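Side-chain contacts in taurocyamine kinase (Schistosoma mansoni, PDB 4WOD), which catalyses the reversible transfer of phosphate between ATP and taurocyamine, a magnesium-dependent reaction of the ATP:guanido phosphotransferase family: residues N68-E71 and F76-A79; I92-S97 and L272-R277. The protein carries 4 engineered substitutions. All blocks are in the same frame, centred on the assembly; numbering follows the deposited sequence.

Contact 1 (N68-E71 and F76-A79)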
ATOM      1  N   ASN A  68      -6.112  34.977  -0.184  1.00 17.44           N
ATOM      2  CA  ASN A  68      -4.976  35.543  -0.885  1.00 17.10           C
ATOM      3  C   ASN A  68      -3.660  34.900  -0.511  1.00 20.90           C
ATOM      4  O   ASN A  68      -2.603  35.300  -1.042  1.00 18.53           O
ATOM      5  CB  ASN A  68      -4.860  37.040  -0.616  1.00 16.82           C
ATOM      6  CG  ASN A  68      -6.039  37.809  -1.117  1.00 29.90           C
ATOM      7  OD1 ASN A  68      -6.849  38.302  -0.326  1.00 39.98           O
ATOM      8  ND2 ASN A  68      -6.157  37.928  -2.438  1.00 33.92           N
ATOM      9  N   ALA A  69      -3.706  33.959   0.434  1.00 12.05           N
ATOM     10  CA  ALA A  69      -2.482  33.312   0.885  1.00 13.98           C
ATOM     11  C   ALA A  69      -1.833  32.567  -0.272  1.00 16.66           C
ATOM     12  O   ALA A  69      -0.610  32.521  -0.379  1.00 18.41           O
ATOM     13  CB  ALA A  69      -2.746  32.370   2.032  1.00 16.56           C
ATOM     14  N   TYR A  70      -2.652  31.969  -1.135  1.00 17.34           N
ATOM     15  CA  TYR A  70      -2.114  31.146  -2.199  1.00 18.46           C
ATOM     16  C   TYR A  70      -1.292  31.993  -3.166  1.00 14.63           C
ATOM     17  O   TYR A  70      -0.235  31.560  -3.618  1.00 16.93           O
ATOM     18  CB  TYR A  70      -3.241  30.395  -2.924  1.00 17.17           C
ATOM     19  CG  TYR A  70      -3.928  29.386  -2.015  1.00 17.86           C
ATOM     20  CD1 TYR A  70      -3.304  28.189  -1.699  1.00 16.71           C
ATOM     21  CD2 TYR A  70      -5.170  29.642  -1.457  1.00 13.84           C
ATOM     22  CE1 TYR A  70      -3.890  27.272  -0.873  1.00 16.49           C
ATOM     23  CE2 TYR A  70      -5.779  28.718  -0.620  1.00 15.41           C
ATOM     24  CZ  TYR A  70      -5.136  27.535  -0.336  1.00 16.21           C
ATOM     25  OH  TYR A  70      -5.715  26.600   0.492  1.00 16.75           O
ATOM     26  N   GLU A  71      -1.751  33.208  -3.448  1.00 14.87           N
ATOM     27  CA  GLU A  71      -0.987  34.125  -4.284  1.00 16.46           C
ATOM     28  C   GLU A  71       0.198  34.762  -3.542  1.00 22.49           C
ATOM     29  O   GLU A  71       1.317  34.798  -4.072  1.00 21.60           O
ATOM     30  CB  GLU A  71      -1.898  35.215  -4.832  1.00 22.13           C
ATOM     31  CG  GLU A  71      -1.182  36.265  -5.671  1.00 28.85           C
ATOM     32  CD  GLU A  71      -0.370  35.676  -6.829  1.00 37.18           C
ATOM     33  OE1 GLU A  71       0.669  36.280  -7.173  1.00 36.90           O
ATOM     34  OE2 GLU A  71      -0.764  34.627  -7.395  1.00 33.08           O
ATOM     35  N   PHE A  76       5.711  28.808  -1.868  1.00 20.25           N
ATOM     36  CA  PHE A  76       5.456  27.770  -0.874  1.00 20.06           C
ATOM     37  C   PHE A  76       4.223  26.947  -1.247  1.00 19.21           C
ATOM     38  O   PHE A  76       4.291  25.720  -1.350  1.00 18.89           O
ATOM     39  CB  PHE A  76       5.290  28.405   0.517  1.00 19.97           C
ATOM     40  CG  PHE A  76       4.766  27.464   1.576  1.00 20.02           C
ATOM     41  CD1 PHE A  76       5.585  26.483   2.131  1.00 22.97           C
ATOM     42  CD2 PHE A  76       3.453  27.580   2.046  1.00 19.29           C
ATOM     43  CE1 PHE A  76       5.100  25.616   3.118  1.00 19.61           C
ATOM     44  CE2 PHE A  76       2.953  26.710   3.043  1.00 17.39           C
ATOM     45  CZ  PHE A  76       3.778  25.730   3.577  1.00 19.44           C
ATOM     46  N   PHE A  77       3.089  27.617  -1.447  1.00 19.63           N
ATOM     47  CA  PHE A  77       1.838  26.876  -1.681  1.00 18.00           C
ATOM     48  C   PHE A  77       1.814  26.114  -3.010  1.00 21.14           C
ATOM     49  O   PHE A  77       1.221  25.036  -3.077  1.00 19.64           O
ATOM     50  CB  PHE A  77       0.625  27.817  -1.612  1.00 17.48           C
ATOM     51  CG  PHE A  77       0.149  28.089  -0.208  1.00 17.74           C
ATOM     52  CD1 PHE A  77      -0.629  27.156   0.470  1.00 18.68           C
ATOM     53  CD2 PHE A  77       0.488  29.268   0.438  1.00 15.00           C
ATOM     54  CE1 PHE A  77      -1.065  27.397   1.775  1.00 17.99           C
ATOM     55  CE2 PHE A  77       0.047  29.519   1.742  1.00 17.50           C
ATOM     56  CZ  PHE A  77      -0.732  28.568   2.413  1.00 13.94           C
ATOM     57  N   ASP A  78       2.419  26.670  -4.065  1.00 19.06           N
ATOM     58  CA  ASP A  78       2.420  25.976  -5.360  1.00 22.05           C
ATOM     59  C   ASP A  78       3.206  24.674  -5.238  1.00 23.22           C
ATOM     60  O   ASP A  78       2.832  23.644  -5.806  1.00 17.80           O
ATOM     61  CB  ASP A  78       3.000  26.854  -6.468  1.00 23.80           C
ATOM     62  CG  ASP A  78       1.935  27.678  -7.163  1.00 28.51           C
ATOM     63  OD1 ASP A  78       0.776  27.650  -6.692  1.00 29.83           O
ATOM     64  OD2 ASP A  78       2.249  28.358  -8.167  1.00 32.57           O
ATOM     65  N   ALA A  79       4.276  24.721  -4.456  1.00 16.68           N
ATOM     66  CA  ALA A  79       5.070  23.529  -4.211  1.00 18.12           C
ATOM     67  C   ALA A  79       4.247  22.489  -3.457  1.00 19.21           C
ATOM     68  O   ALA A  79       4.220  21.313  -3.845  1.00 20.72           O
ATOM     69  CB  ALA A  79       6.337  23.884  -3.447  1.00 21.19           C
TER
HETATM   70  O   HOH W   1      -0.698  28.843  -4.855  1.00 22.64           O
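Tyr70 and Phe77 meet from two consecutive helices, 69-72 and 74-84, and theirs is the nearest backbone approach of the two segments, with the CA of Tyr70 5.8 Å from the CA of Phe77. Their side chains cross at about a right angle and form a T-shaped stack: the tyrosine brings the edge of its ring to the face of the phenylalanine, with the planes turned 63° apart and the ring centroids 4.8 Å from each other. The touching edge is the CD1-CE1 side of the tyrosine, and its CE1 comes to 3.5 Å from CD1 of Phe77. In Phe77, CG lies anti to the carbonyl carbon (chi1 -82°), which carries the ring across to helix 69-72. There its other side, CD2 and CE2, lies by the backbone and methyl of Ala69; CD2 is 3.5 Å from the carbonyl O of Ala69, and CE2 is 4.0 Å from CB of the same alanine. Phe76 CD2 sits over one face of the Phe77 ring, near its rim. A water bridges the two segments, donating to the Tyr70 carbonyl O at 3.0 Å and to Asp78 OD1 at 2.6 Å. Asp78 is held from further sides as well, by salt bridges from OD1 to Arg261 and from OD2 to Arg74, so its carboxylate joins the water bridge to two positive charges. Two successive helices thus pack together within the N-terminal domain of the first repeat. Helix 46-55 also lies against them, through Cys49 on Ala69 and Phe77, while the Tyr70 ring reaches Leu262, Ile265 and Pro269 of the catalytic domain and gives its hydroxyl to the carbonyl O of Thr266.

Contact 2 (I92-S97 and L272-R277); sequences IQHPKS and LGTTLR
His94 lays its imidazole against Gly273, second residue of a type II' beta turn from Leu272 to Thr275, so the loop after helix 74-84 is packed onto the turn that leads into strand 277-283 of the catalytic domain's antiparallel sheet. The tight part is a CH-pi contact: Gly273 CA stands 3.5 Å from the ring centroid, 17° off the normal. Pro95 CD lies over the opposite face, toward its rim, so the imidazole is sandwiched between a turn and its own chain neighbour. With CG anti to the backbone N (chi1 -168°), the ring extends to the turn, and its NE2 comes within 3.2 Å of Gly273 C. What fixes the ring's rotation is ND1, hydrogen-bonded to the backbone N of Gly328. At the ring's edge, in its plane, Thr274 CG2 lies 3.7 Å from CE1 of His94.

Away from this ring the contact is loose. Gln93 and Lys96 are solvent-exposed and leave the turn alone, although Lys96 has a salt bridge to Asp260. The turn itself is braced from within and from behind. Thr274 OG1 bonds to the carbonyl O of Arg326 and makes an ST turn, taking the N-H of Leu276 at 3.0 Å with an angle of 163°. Beyond it, Thr275 OG1 donates a hydrogen bond to the carbonyl O of Thr274 at 2.7 Å, in the carbonyl plane and on a lone pair.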
ATOM      1  N   ILE A  92       0.258  23.604 -12.460  1.00 33.14           N
ATOM      2  CA  ILE A  92      -1.058  23.612 -11.847  1.00 25.98           C
ATOM      3  C   ILE A  92      -2.058  24.369 -12.697  1.00 25.45           C
ATOM      4  O   ILE A  92      -1.820  25.506 -13.070  1.00 22.70           O
ATOM      5  CB  ILE A  92      -1.001  24.229 -10.452  1.00 29.44           C
ATOM      6  CG1 ILE A  92       0.196  23.654  -9.687  1.00 27.05           C
ATOM      7  CG2 ILE A  92      -2.310  23.979  -9.720  1.00 25.09           C
ATOM      8  CD1 ILE A  92       0.487  24.371  -8.391  1.00 23.46           C
ATOM      9  N   GLN A  93      -3.172  23.729 -13.031  1.00 25.22           N
ATOM     10  CA  GLN A  93      -4.215  24.438 -13.764  1.00 25.10           C
ATOM     11  C   GLN A  93      -5.568  23.824 -13.456  1.00 20.33           C
ATOM     12  O   GLN A  93      -5.654  22.698 -12.962  1.00 21.61           O
ATOM     13  CB  GLN A  93      -3.930  24.428 -15.271  1.00 28.89           C
ATOM     14  CG  GLN A  93      -3.900  23.052 -15.915  1.00 32.78           C
ATOM     15  CD  GLN A  93      -3.541  23.117 -17.403  1.00 48.07           C
ATOM     16  OE1 GLN A  93      -4.220  23.778 -18.195  1.00 46.22           O
ATOM     17  NE2 GLN A  93      -2.463  22.432 -17.782  1.00 43.19           N
ATOM     18  N   HIS A  94      -6.627  24.571 -13.718  1.00 20.95           N
ATOM     19  CA  HIS A  94      -7.963  24.062 -13.445  1.00 18.67           C
ATOM     20  C   HIS A  94      -8.976  24.623 -14.433  1.00 18.92           C
ATOM     21  O   HIS A  94      -8.998  25.831 -14.677  1.00 21.18           O
ATOM     22  CB  HIS A  94      -8.387  24.409 -12.013  1.00 16.54           C
ATOM     23  CG  HIS A  94      -9.613  23.682 -11.577  1.00 19.48           C
ATOM     24  ND1 HIS A  94      -9.591  22.355 -11.213  1.00 15.60           N
ATOM     25  CD2 HIS A  94     -10.904  24.076 -11.494  1.00 18.42           C
ATOM     26  CE1 HIS A  94     -10.810  21.965 -10.910  1.00 16.85           C
ATOM     27  NE2 HIS A  94     -11.626  22.994 -11.060  1.00 20.13           N
ATOM     28  N   PRO A  95      -9.856  23.758 -14.970  1.00 17.56           N
ATOM     29  CA  PRO A  95     -10.847  24.230 -15.948  1.00 19.11           C
ATOM     30  C   PRO A  95     -11.992  25.030 -15.329  1.00 21.53           C
ATOM     31  O   PRO A  95     -12.205  24.961 -14.121  1.00 20.29           O
ATOM     32  CB  PRO A  95     -11.376  22.923 -16.559  1.00 16.46           C
ATOM     33  CG  PRO A  95     -11.242  21.936 -15.487  1.00 16.59           C
ATOM     34  CD  PRO A  95      -9.993  22.317 -14.697  1.00 17.48           C
ATOM     35  N   LYS A  96     -12.719  25.791 -16.149  1.00 19.39           N
ATOM     36  CA  LYS A  96     -13.941  26.421 -15.682  1.00 22.15           C
ATOM     37  C   LYS A  96     -14.865  25.349 -15.120  1.00 21.50           C
ATOM     38  O   LYS A  96     -14.845  24.198 -15.569  1.00 23.56           O
ATOM     39  CB  LYS A  96     -14.644  27.183 -16.807  1.00 23.92           C
ATOM     40  CG  LYS A  96     -13.822  28.305 -17.400  1.00 24.31           C
ATOM     41  CD  LYS A  96     -13.357  29.284 -16.338  1.00 24.79           C
ATOM     42  CE  LYS A  96     -12.932  30.614 -16.979  1.00 22.86           C
ATOM     43  NZ  LYS A  96     -12.124  31.405 -16.008  1.00 26.73           N
ATOM     44  N   SER A  97     -15.636  25.741 -14.116  1.00 19.06           N
ATOM     45  CA  SER A  97     -16.634  24.892 -13.492  1.00 19.94           C
ATOM     46  C   SER A  97     -17.596  24.362 -14.547  1.00 21.13           C
ATOM     47  O   SER A  97     -18.042  25.119 -15.414  1.00 19.93           O
ATOM     48  CB  SER A  97     -17.382  25.688 -12.419  1.00 19.33           C
ATOM     49  OG  SER A  97     -18.379  24.923 -11.773  1.00 21.37           O
ATOM     50  N   LEU A 272      -9.050  22.095  -3.067  1.00 14.55           N
ATOM     51  CA  LEU A 272      -9.040  23.085  -4.154  1.00 15.48           C
ATOM     52  C   LEU A 272      -9.597  22.505  -5.445  1.00 21.00           C
ATOM     53  O   LEU A 272      -9.821  21.281  -5.554  1.00 20.16           O
ATOM     54  CB  LEU A 272      -7.611  23.586  -4.399  1.00 12.70           C
ATOM     55  CG  LEU A 272      -6.990  24.373  -3.243  1.00 17.89           C
ATOM     56  CD1 LEU A 272      -5.470  24.547  -3.479  1.00 11.26           C
ATOM     57  CD2 LEU A 272      -7.675  25.755  -3.035  1.00 15.60           C
ATOM     58  N   GLY A 273      -9.807  23.375  -6.428  1.00 15.28           N
ATOM     59  CA  GLY A 273     -10.246  22.938  -7.749  1.00 18.15           C
ATOM     60  C   GLY A 273     -11.754  22.841  -7.837  1.00 16.01           C
ATOM     61  O   GLY A 273     -12.439  23.874  -7.861  1.00 14.70           O
ATOM     62  N   THR A 274     -12.273  21.610  -7.882  1.00 18.00           N
ATOM     63  CA  THR A 274     -13.715  21.395  -7.851  1.00 14.55           C
ATOM     64  C   THR A 274     -14.286  21.516  -6.453  1.00 15.50           C
ATOM     65  O   THR A 274     -15.470  21.795  -6.305  1.00 13.49           O
ATOM     66  CB  THR A 274     -14.130  19.999  -8.383  1.00 14.19           C
ATOM     67  OG1 THR A 274     -13.574  18.961  -7.550  1.00 13.65           O
ATOM     68  CG2 THR A 274     -13.669  19.822  -9.826  1.00 15.51           C
ATOM     69  N   THR A 275     -13.433  21.268  -5.449  1.00 14.09           N
ATOM     70  CA  THR A 275     -13.796  21.067  -4.044  1.00 14.59           C
ATOM     71  C   THR A 275     -14.722  19.860  -3.856  1.00 17.73           C
ATOM     72  O   THR A 275     -15.168  19.589  -2.757  1.00 13.46           O
ATOM     73  CB  THR A 275     -14.480  22.314  -3.405  1.00 18.44           C
ATOM     74  OG1 THR A 275     -15.878  22.324  -3.704  1.00 13.11           O
ATOM     75  CG2 THR A 275     -13.856  23.607  -3.898  1.00 15.30           C
ATOM     76  N   LEU A 276     -14.994  19.129  -4.926  1.00 14.56           N
ATOM     77  CA  LEU A 276     -16.062  18.146  -4.890  1.00 13.26           C
ATOM     78  C   LEU A 276     -15.622  16.794  -4.333  1.00 16.77           C
ATOM     79  O   LEU A 276     -14.631  16.219  -4.779  1.00 19.48           O
ATOM     80  CB  LEU A 276     -16.649  17.965  -6.292  1.00 16.70           C
ATOM     81  CG  LEU A 276     -17.968  17.190  -6.399  1.00 16.53           C
ATOM     82  CD1 LEU A 276     -19.127  18.147  -6.585  1.00 20.08           C
ATOM     83  CD2 LEU A 276     -17.911  16.185  -7.547  1.00 20.42           C
ATOM     84  N   ARG A 277     -16.359  16.302  -3.337  1.00 17.00           N
ATOM     85  CA  ARG A 277     -16.175  14.933  -2.851  1.00 16.16           C
ATOM     86  C   ARG A 277     -17.492  14.195  -2.967  1.00 16.53           C
ATOM     87  O   ARG A 277     -18.425  14.443  -2.189  1.00 17.28           O
ATOM     88  CB  ARG A 277     -15.682  14.893  -1.409  1.00 20.68           C
ATOM     89  CG  ARG A 277     -15.291  13.478  -0.966  1.00 23.79           C
ATOM     90  CD  ARG A 277     -14.884  13.400   0.517  1.00 30.78           C
ATOM     91  NE  ARG A 277     -16.003  12.940   1.341  1.00 38.41           N
ATOM     92  CZ  ARG A 277     -16.134  11.701   1.814  1.00 37.59           C
ATOM     93  NH1 ARG A 277     -17.192  11.371   2.548  1.00 40.42           N
ATOM     94  NH2 ARG A 277     -15.203  10.791   1.571  1.00 37.51           N
TER

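In the fold
Both segments of contact 1 precede those of contact 2 in the sequence, and the centres of the two contacts lie about 16 Å apart. They still touch: Asp78 O is 3.6 Å from Ile92 CD1, and Tyr70 CE1 is 4.1 Å from Leu272 CD1, so the helix pair packs directly against both segments of contact 2. Both contacts lie near, but outside, the arginine pocket of the first repeat. The Tyr70 side chain is about 9 Å from the bound arginine and about 6 Å from the side chain of Cys268, the predicted active-site residue. The Thr274 side chain is farther from the arginine, about 13 Å, but its segment ends at Arg277, predicted to bind ATP.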